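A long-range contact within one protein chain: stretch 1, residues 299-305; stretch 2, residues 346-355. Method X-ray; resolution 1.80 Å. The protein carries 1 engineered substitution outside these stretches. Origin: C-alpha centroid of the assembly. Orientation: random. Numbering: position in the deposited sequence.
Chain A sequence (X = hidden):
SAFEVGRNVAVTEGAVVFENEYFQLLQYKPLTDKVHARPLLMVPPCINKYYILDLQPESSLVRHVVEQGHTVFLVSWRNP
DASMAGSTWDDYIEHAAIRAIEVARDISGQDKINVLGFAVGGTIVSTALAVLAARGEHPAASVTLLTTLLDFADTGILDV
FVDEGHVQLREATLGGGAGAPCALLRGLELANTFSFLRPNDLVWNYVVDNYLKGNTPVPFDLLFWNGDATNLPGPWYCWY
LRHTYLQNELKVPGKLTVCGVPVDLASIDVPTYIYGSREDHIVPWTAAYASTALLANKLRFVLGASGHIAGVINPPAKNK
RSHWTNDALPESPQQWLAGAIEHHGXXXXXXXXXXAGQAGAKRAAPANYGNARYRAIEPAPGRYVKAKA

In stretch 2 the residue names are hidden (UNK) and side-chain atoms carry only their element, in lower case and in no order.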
# COMPACT_ATOMS: atom_id res chain seq x y z
N LEU A 299 15.72 24.44 7.65
CA LEU A 299 14.95 23.32 8.16
C LEU A 299 15.86 22.12 8.38
O LEU A 299 16.84 21.92 7.65
CB LEU A 299 13.83 22.92 7.18
CG LEU A 299 12.98 24.06 6.65
CD1 LEU A 299 11.90 23.52 5.70
CD2 LEU A 299 12.37 24.83 7.81
N ARG A 300 15.54 21.34 9.40
CA ARG A 300 16.17 20.05 9.65
C ARG A 300 15.06 19.03 9.80
O ARG A 300 14.08 19.28 10.52
CB ARG A 300 17.03 20.09 10.91
CG ARG A 300 17.69 18.75 11.26
CD ARG A 300 18.86 18.97 12.23
NE ARG A 300 19.59 17.73 12.53
CZ ARG A 300 20.48 17.17 11.73
NH1 ARG A 300 20.77 17.72 10.56
NH2 ARG A 300 21.10 16.05 12.10
N PHE A 301 15.17 17.89 9.11
CA PHE A 301 14.20 16.81 9.29
C PHE A 301 14.91 15.59 9.85
O PHE A 301 15.97 15.20 9.36
CB PHE A 301 13.50 16.43 7.99
CG PHE A 301 12.39 15.43 8.20
CD1 PHE A 301 11.12 15.86 8.53
CD2 PHE A 301 12.64 14.07 8.11
CE1 PHE A 301 10.11 14.94 8.76
CE2 PHE A 301 11.64 13.14 8.34
CZ PHE A 301 10.37 13.58 8.66
N VAL A 302 14.32 14.99 10.88
CA VAL A 302 14.90 13.83 11.54
C VAL A 302 13.80 12.79 11.73
O VAL A 302 12.69 13.13 12.16
CB VAL A 302 15.56 14.20 12.88
CG1 VAL A 302 16.01 12.95 13.63
CG2 VAL A 302 16.73 15.15 12.64
N LEU A 303 14.10 11.55 11.38
CA LEU A 303 13.16 10.43 11.43
C LEU A 303 13.59 9.49 12.55
O LEU A 303 14.71 8.97 12.53
CB LEU A 303 13.15 9.69 10.10
CG LEU A 303 12.18 8.53 9.90
CD1 LEU A 303 10.76 9.04 10.04
CD2 LEU A 303 12.40 7.93 8.50
N GLY A 304 12.71 9.28 13.53
CA GLY A 304 12.96 8.30 14.57
C GLY A 304 12.34 6.97 14.21
O GLY A 304 11.35 6.90 13.50
N ALA A 305 12.95 5.89 14.69
CA ALA A 305 12.35 4.58 14.49
C ALA A 305 11.12 4.41 15.39
O ALA A 305 10.95 5.12 16.38
CB ALA A 305 13.36 3.47 14.77
N UNK A 346 18.75 7.16 20.43
CA UNK A 346 17.75 8.22 20.46
C UNK A 346 18.13 9.40 19.58
O UNK A 346 19.31 9.74 19.44
o UNK A 346 16.76 9.87 21.94
c UNK A 346 17.57 8.70 21.90
N UNK A 347 17.10 10.05 19.03
CA UNK A 347 17.26 11.32 18.34
C UNK A 347 17.30 12.51 19.30
O UNK A 347 17.60 13.62 18.85
c UNK A 347 12.22 14.45 19.65
c UNK A 347 16.12 11.52 17.33
c UNK A 347 14.75 11.55 17.98
c UNK A 347 13.44 14.93 19.11
c UNK A 347 14.35 14.07 18.54
c UNK A 347 13.94 10.47 18.24
c UNK A 347 12.84 12.25 19.04
c UNK A 347 11.90 13.13 19.62
c UNK A 347 14.06 12.70 18.49
n UNK A 347 12.78 10.89 18.87
N UNK A 348 17.03 12.31 20.59
CA UNK A 348 16.98 13.46 21.50
C UNK A 348 18.30 14.22 21.53
O UNK A 348 18.24 15.47 21.49
c UNK A 348 13.92 12.19 26.65
c UNK A 348 12.61 11.80 26.31
c UNK A 348 14.86 12.48 25.66
n UNK A 348 13.03 11.98 22.65
c UNK A 348 14.24 12.36 22.10
c UNK A 348 12.22 11.70 25.00
c UNK A 348 13.15 11.99 24.02
c UNK A 348 16.59 13.03 22.93
c UNK A 348 15.15 12.60 23.09
c UNK A 348 14.47 12.39 24.32
N UNK A 349 19.48 13.59 21.59
CA UNK A 349 20.72 14.38 21.56
C UNK A 349 20.89 15.20 20.30
O UNK A 349 21.46 16.30 20.36
c UNK A 349 21.17 12.21 22.45
c UNK A 349 21.82 13.31 21.69
c UNK A 349 19.76 12.17 21.90
N UNK A 350 20.42 14.70 19.15
CA UNK A 350 20.47 15.49 17.92
C UNK A 350 19.67 16.76 18.07
O UNK A 350 20.13 17.86 17.73
o UNK A 350 21.03 15.14 14.69
c UNK A 350 19.94 14.66 16.75
o UNK A 350 19.16 16.21 15.10
c UNK A 350 20.05 15.39 15.43
N UNK A 351 18.45 16.64 18.59
CA UNK A 351 17.59 17.80 18.77
C UNK A 351 18.13 18.76 19.83
O UNK A 351 18.15 19.98 19.61
c UNK A 351 13.97 19.96 20.64
c UNK A 351 15.32 18.51 19.49
c UNK A 351 15.06 19.60 18.72
c UNK A 351 13.21 20.49 21.69
c UNK A 351 13.11 19.74 22.83
c UNK A 351 14.64 18.73 20.74
c UNK A 351 13.75 18.51 22.96
c UNK A 351 16.18 17.35 19.12
c UNK A 351 14.52 17.99 21.92
n UNK A 351 14.25 20.49 19.41
N UNK A 352 18.56 18.25 21.00
CA UNK A 352 18.97 19.19 22.04
C UNK A 352 20.23 19.95 21.62
O UNK A 352 20.39 21.12 21.99
o UNK A 352 20.27 17.56 23.28
c UNK A 352 17.94 17.77 23.85
c UNK A 352 19.20 18.50 23.39
N UNK A 353 21.12 19.31 20.86
CA UNK A 353 22.27 20.03 20.33
C UNK A 353 21.83 21.11 19.35
O UNK A 353 22.36 22.22 19.37
c UNK A 353 23.25 19.05 19.66
N UNK A 354 20.86 20.80 18.49
CA UNK A 354 20.28 21.81 17.61
C UNK A 354 19.64 22.93 18.43
O UNK A 354 19.86 24.11 18.14
n UNK A 354 17.85 23.34 13.98
c UNK A 354 19.26 21.16 16.67
c UNK A 354 14.96 24.37 16.02
c UNK A 354 18.80 22.46 14.47
c UNK A 354 18.49 22.11 15.76
c UNK A 354 16.44 22.83 17.20
c UNK A 354 17.26 22.79 16.08
c UNK A 354 16.90 23.55 14.94
c UNK A 354 15.75 24.35 14.91
c UNK A 354 15.29 23.62 17.17
N UNK A 355 18.89 22.57 19.47
CA UNK A 355 18.21 23.58 20.27
C UNK A 355 19.21 24.47 21.01
O UNK A 355 18.99 25.68 21.14
c UNK A 355 15.76 23.07 23.24
c UNK A 355 17.26 22.91 21.26
c UNK A 355 16.41 23.86 22.12
c UNK A 355 15.36 24.54 21.25

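Position 346 carries two side-chain atoms, one carbon and then one oxygen, and lies out of reach of stretch 1. A single carbon ending in oxygen is serine. Ser346 precedes the turn into the helix, and its OG accepts a hydrogen bond from the backbone N of position 348 at 2.8 Å, capping an amide that has no earlier helical carbonyl to serve it.

Position 347 has one carbon followed by fused five- and six-membered rings holding eight carbons and one nitrogen, an indole. Its CA-to-CB bond points toward the strand, the CB approaches Val302, and a ring carbon approaches the CA of Gly304. It is tryptophan. Trp347 CB lies 4.0 Å from Val302 CG1, an apolar contact, and Trp347 CD1 lies 4.4 Å from Gly304 CA. A CB on Gly304 would come within a tight 3.2 Å of Trp347 CD1, so the bare glycine leaves room for the indole.

Position 348 shows the same ten atoms and the same fused rings, touches nothing on stretch 1, and is again tryptophan. The large, mostly apolar indole of Trp348 suits a buried site, with NE1 hydrogen-bonded elsewhere in the structure; its N is the amide capped by Ser346.

At position 349 three carbons close a ring onto the backbone N, which defines proline. Pro349 is exposed and makes no contact with stretch 1. Proline suits the first turn of a helix, where its lack of an N-H costs little.

Position 350 has two carbons, the second carrying two oxygens, and both oxygens approach the end of the arginine on the strand. This short carboxylate is aspartate. Asp350 OD1 accepts from Arg300 NE at 3.0 Å and Asp350 OD2 from Arg300 NH2 at 2.7 Å, a two-pronged salt bridge. OD2 lies near the guanidinium plane, at its edge, where the N-H groups point. Asp350 OD1 also lies 3.6 Å from Val302 CG2.

Position 351 has one carbon, then fused rings holding eight carbons and one nitrogen, and touches nothing on stretch 1; it is tryptophan. The CA-to-CB bond of Trp351 points sideways and the side chain's end leads away. Its indole suits burial, with NE1 bonded elsewhere.

Position 352 has one carbon bearing an oxygen and a carbon: threonine. Thr352 is buried and out of the strand's reach; its hydroxyl lies near backbone carbonyls of the preceding turn.

Position 353 has a single carbon, so it is alanine, a small helix former suited to the exposed side. Ala353 makes no contact with stretch 1.

Position 354 has one carbon and a nine-atom fused ring system with one nitrogen; a ring carbon nears Arg300 CD. It is tryptophan. Trp354 CD1 lies 4.1 Å from Arg300 CD, so the ring packs beside the arginine's aliphatic part.

Position 355 has four carbons forked at the second: leucine. Leu355 is buried, out of the strand's reach, where an apolar side chain fits.

The helix runs nearly antiparallel to the strand, at 160°. Arg300 meets Asp350 and Trp354, Val302 meets Asp350 and Trp347, and Gly304 meets Trp347. The extended arginine spans the gap to a charged clasp, while valine and glycine accommodate Trp347.

Stretch 2 (346-355) SWWPDWTAWL
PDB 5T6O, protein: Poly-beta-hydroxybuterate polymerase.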